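PDB 5MJH: Dye type peroxidase A from Streptomyces lividans 1326, which uses haem and hydrogen peroxide to oxidise its substrates, probably including synthetic dyes, as a member of the dye-decolourising peroxidase family. Local coordinates for the interface of chains A and B. Residues are numbered along the deposited sequence; one frame, centred on the assembly and turned at random. Chains: chain A/B, Dye type peroxidase A.

Contact 1: the interface of chains A and B. Residues chain A 7, 133-136; chain B 163-165, 168.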
# COMPACT_ATOMS: atom_id res chain seq x y z
N LEU A 7 6.41 -16.02 -4.64
CA LEU A 7 5.92 -14.63 -4.71
C LEU A 7 6.84 -13.74 -5.57
O LEU A 7 6.36 -12.91 -6.36
CB LEU A 7 5.78 -14.07 -3.30
CG LEU A 7 5.27 -12.63 -3.11
CD1 LEU A 7 4.45 -12.48 -1.84
CD2 LEU A 7 6.41 -11.64 -3.03
N ASP A 133 3.26 -8.23 -6.85
CA ASP A 133 3.08 -8.78 -5.52
C ASP A 133 4.13 -8.30 -4.53
O ASP A 133 4.06 -8.67 -3.39
CB ASP A 133 3.07 -10.30 -5.62
CG ASP A 133 1.80 -10.84 -6.26
OD1 ASP A 133 0.71 -10.28 -5.96
OD2 ASP A 133 1.87 -11.87 -6.98
N ASP A 134 5.06 -7.46 -4.94
CA ASP A 134 6.00 -6.83 -4.03
C ASP A 134 5.91 -5.34 -4.20
O ASP A 134 5.90 -4.84 -5.30
CB ASP A 134 7.42 -7.29 -4.30
CG ASP A 134 8.39 -6.60 -3.37
OD1 ASP A 134 8.50 -7.03 -2.23
OD2 ASP A 134 9.06 -5.62 -3.78
N ALA A 135 5.85 -4.64 -3.10
CA ALA A 135 5.64 -3.19 -3.19
C ALA A 135 6.85 -2.38 -3.67
O ALA A 135 6.65 -1.33 -4.18
CB ALA A 135 5.15 -2.62 -1.87
N LEU A 136 8.07 -2.84 -3.45
CA LEU A 136 9.27 -2.19 -3.98
C LEU A 136 9.38 -2.44 -5.45
O LEU A 136 9.69 -1.52 -6.23
CB LEU A 136 10.54 -2.68 -3.30
CG LEU A 136 10.67 -2.49 -1.80
CD1 LEU A 136 12.06 -2.77 -1.29
CD2 LEU A 136 10.28 -1.09 -1.40
N ASN B 163 6.70 -2.28 2.89
CA ASN B 163 8.04 -2.81 2.75
C ASN B 163 8.04 -3.92 1.70
O ASN B 163 6.96 -4.28 1.18
CB ASN B 163 8.53 -3.35 4.09
CG ASN B 163 8.96 -2.26 5.01
OD1 ASN B 163 9.83 -1.45 4.63
ND2 ASN B 163 8.47 -2.27 6.23
N ARG B 164 9.21 -4.47 1.41
CA ARG B 164 9.34 -5.72 0.71
C ARG B 164 8.46 -6.80 1.33
O ARG B 164 8.32 -6.85 2.58
CB ARG B 164 10.81 -6.18 0.76
CG ARG B 164 11.04 -7.64 0.42
CD ARG B 164 12.51 -8.00 0.36
NE ARG B 164 13.28 -7.12 -0.50
CZ ARG B 164 14.58 -6.88 -0.37
NH1 ARG B 164 15.31 -7.49 0.55
NH2 ARG B 164 15.17 -6.00 -1.16
N SER B 165 7.85 -7.64 0.47
CA SER B 165 7.12 -8.81 0.91
C SER B 165 8.00 -10.00 1.21
O SER B 165 9.00 -10.20 0.56
CB SER B 165 6.08 -9.22 -0.12
OG SER B 165 4.99 -8.29 -0.05
N ALA B 168 9.84 -12.13 -1.70
CA ALA B 168 10.23 -11.33 -2.89
C ALA B 168 11.63 -11.67 -3.43
O ALA B 168 11.83 -11.59 -4.61
CB ALA B 168 10.14 -9.83 -2.59
O HOH W 1 5.41 -5.76 -0.63
O HOH W 2 11.71 -6.20 -2.86
O HOH W 3 2.32 -8.77 -1.30
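A:Asp134 reaches across to the backbone of B:Ser165, and its side chain can be followed outward atom by atom. Its CB passes beside the methyl of B:Ala168. A first torsion of 179° sets CG opposite the backbone N and beside its own carbonyl carbon, so that OD1 faces B:Ser165 N while OD2 stays near A:Leu136 N. CG lies 3.8 Å from B:Ala168 CB; alanine is small enough to let the acid come down onto the chain B backbone. At the tip the two oxygens part company. OD1 accepts a hydrogen bond from B:Ser165 N at 2.8 Å, nearly straight and arriving almost along the C-O axis. The same OD1 also lies 3.3 Å from B:Ala168 CB. OD2 turns towards the start of the helix that follows, where A:Leu136 N gives it a weak bond, and it also holds a water shared with NE of B:Arg164, 3.0 Å from that water. The guanidinium meets this water at its edge, so arginine and aspartate are linked indirectly, and the opposite charges may still attract.

Serine suits the next position because its short hydroxyl meets two waters in different directions. B:Ser165 OG lies 2.6 Å from a water that also binds A:Ala135 N and the carbonyl B:Asn163 O, and it touches a second water that leads to A:Asp133 O. The direct pair between this hydroxyl and A:Asp133 O is weak.

Apolar groups close the borders. A:Leu7 CD2 rests 3.8 Å from B:Ser165 CB and similarly near B:Ala168, while A:Leu136 crosses the aliphatic stem of B:Arg164 obliquely.

A:Asp134 immediately precedes helix 135-149, where an acidic cap could be favoured by the helix end. A:Asp133 alone separates it from strand 126-132; the chain B partners belong to the loop that leaves strand 153-162.

Contact 2: the interface of chains A and B. Residues chain A 178, 230, 307, 310, 318; chain B 31, 139, 142, 158.
B:Phe139 and A:His307 meet edge to face, their rings inclined by 63°. CE1 on the rim of the phenyl ring points onto one face of the imidazole near its rim, close to ND1 and 3.4 Å from A:His307 CG. With its CG anti to the backbone N, the phenyl ring is thrown out from its helix, and chain A receives it on several sides. Its flat face takes A:Leu178, whose CD1 lies above the centre and whose CD2 is 3.8 Å from B:Phe139 CD2. At the far end CZ meets A:Leu230 CD1 at 4.1 Å, and the small methyl of A:Ala318 lets CZ come close.

The imidazole does two jobs: one face takes the phenyl edge, and its NE2 donates to the side-chain carbonyl oxygen of B:Gln158. Ring and amide approach from opposite directions, their planes inclined by only 21°, though the donor stands above the carbonyl plane. The side chains of B:Leu142 and A:His307 cross at about a right angle, setting CD2 3.6 Å from A:His307 NE2 and putting an apolar group beside the polar bond. Glutamine is long enough both to reach the histidine and to lay its CG along the rim of A:Phe310, whose ring stands nearly perpendicular to the amide. A water also joins A:Phe310 N to the carbonyl B:Gln158 O. The histidine bond itself is 2.8 Å from A:His307 NE2 to B:Gln158 OE1, with the donor 36° out of that plane.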
# COMPACT_ATOMS: atom_id res chain seq x y z
N LEU A 178 -13.05 -4.20 0.69
CA LEU A 178 -13.06 -3.60 2.03
C LEU A 178 -14.45 -3.52 2.64
O LEU A 178 -14.58 -3.07 3.74
CB LEU A 178 -12.45 -2.21 2.07
CG LEU A 178 -11.03 -2.12 1.48
CD1 LEU A 178 -10.52 -0.71 1.62
CD2 LEU A 178 -10.15 -3.12 2.15
N LEU A 230 -18.03 3.37 4.21
CA LEU A 230 -17.87 2.32 5.22
C LEU A 230 -18.53 2.69 6.55
O LEU A 230 -18.98 1.82 7.30
CB LEU A 230 -16.40 2.06 5.46
CG LEU A 230 -15.60 1.49 4.28
CD1 LEU A 230 -14.13 1.34 4.66
CD2 LEU A 230 -16.18 0.17 3.78
N HIS A 307 -7.03 2.68 0.23
CA HIS A 307 -7.20 3.43 1.43
C HIS A 307 -6.11 4.49 1.40
O HIS A 307 -4.91 4.17 1.49
CB HIS A 307 -7.05 2.54 2.65
CG HIS A 307 -7.05 3.34 3.91
ND1 HIS A 307 -8.12 4.12 4.27
CD2 HIS A 307 -6.07 3.57 4.82
CE1 HIS A 307 -7.82 4.78 5.38
NE2 HIS A 307 -6.58 4.48 5.72
N PHE A 310 -7.66 9.27 6.28
CA PHE A 310 -8.90 9.85 6.77
C PHE A 310 -9.00 11.34 6.49
O PHE A 310 -8.02 12.05 6.58
CB PHE A 310 -9.04 9.59 8.27
CG PHE A 310 -9.22 8.14 8.61
CD1 PHE A 310 -8.11 7.26 8.70
CD2 PHE A 310 -10.50 7.61 8.78
CE1 PHE A 310 -8.31 5.89 9.00
CE2 PHE A 310 -10.67 6.28 9.13
CZ PHE A 310 -9.57 5.41 9.17
N ALA A 318 -11.47 5.48 1.39
CA ALA A 318 -11.23 4.04 1.21
C ALA A 318 -12.29 3.51 0.27
O ALA A 318 -13.44 3.98 0.24
CB ALA A 318 -11.28 3.28 2.57
N HIS B 31 0.37 0.74 8.96
CA HIS B 31 -0.55 1.89 9.14
C HIS B 31 -0.20 2.50 10.47
O HIS B 31 -0.21 1.80 11.45
CB HIS B 31 -2.03 1.51 9.14
CG HIS B 31 -2.51 0.81 7.92
ND1 HIS B 31 -2.60 1.41 6.67
CD2 HIS B 31 -2.96 -0.46 7.74
CE1 HIS B 31 -3.08 0.55 5.79
NE2 HIS B 31 -3.27 -0.61 6.41
N PHE B 139 -5.47 -3.56 6.92
CA PHE B 139 -6.56 -2.56 6.85
C PHE B 139 -7.69 -2.91 7.86
O PHE B 139 -8.20 -2.08 8.63
CB PHE B 139 -7.14 -2.44 5.43
CG PHE B 139 -8.22 -1.44 5.37
CD1 PHE B 139 -7.91 -0.09 5.28
CD2 PHE B 139 -9.55 -1.83 5.63
CE1 PHE B 139 -8.94 0.86 5.32
CE2 PHE B 139 -10.56 -0.88 5.68
CZ PHE B 139 -10.25 0.48 5.51
N LEU B 142 -6.57 -1.79 11.26
CA LEU B 142 -6.68 -0.31 11.36
C LEU B 142 -8.11 0.14 11.54
O LEU B 142 -8.43 0.90 12.47
CB LEU B 142 -6.07 0.32 10.12
CG LEU B 142 -6.39 1.81 9.97
CD1 LEU B 142 -5.73 2.63 11.06
CD2 LEU B 142 -5.99 2.33 8.59
N GLN B 158 -2.95 9.92 10.11
CA GLN B 158 -2.89 8.50 9.79
C GLN B 158 -2.10 8.33 8.52
O GLN B 158 -2.44 8.96 7.49
CB GLN B 158 -4.30 7.97 9.66
CG GLN B 158 -4.37 6.44 9.72
CD GLN B 158 -4.19 5.84 8.35
OE1 GLN B 158 -4.98 6.08 7.44
NE2 GLN B 158 -3.18 5.03 8.20
O HOH W 4 -4.98 10.32 7.06

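The C-alpha centres of contact 1 and contact 2 lie about 20 Å apart on one two-fold symmetric interface, and the same elements serve both. Helix 135-149 supplies its start from chain A in contact 1 and its next turns from chain B in contact 2. Strand 153-162 of chain B takes part in contact 2, and the loop that follows it in contact 1. Because each contact has a symmetric twin, every subunit uses this helix and strand region twice. Contact 1 is mainly polar and watered, contact 2 mainly apolar; together they may stabilise a dimer, though the crystal alone does not prove one in solution.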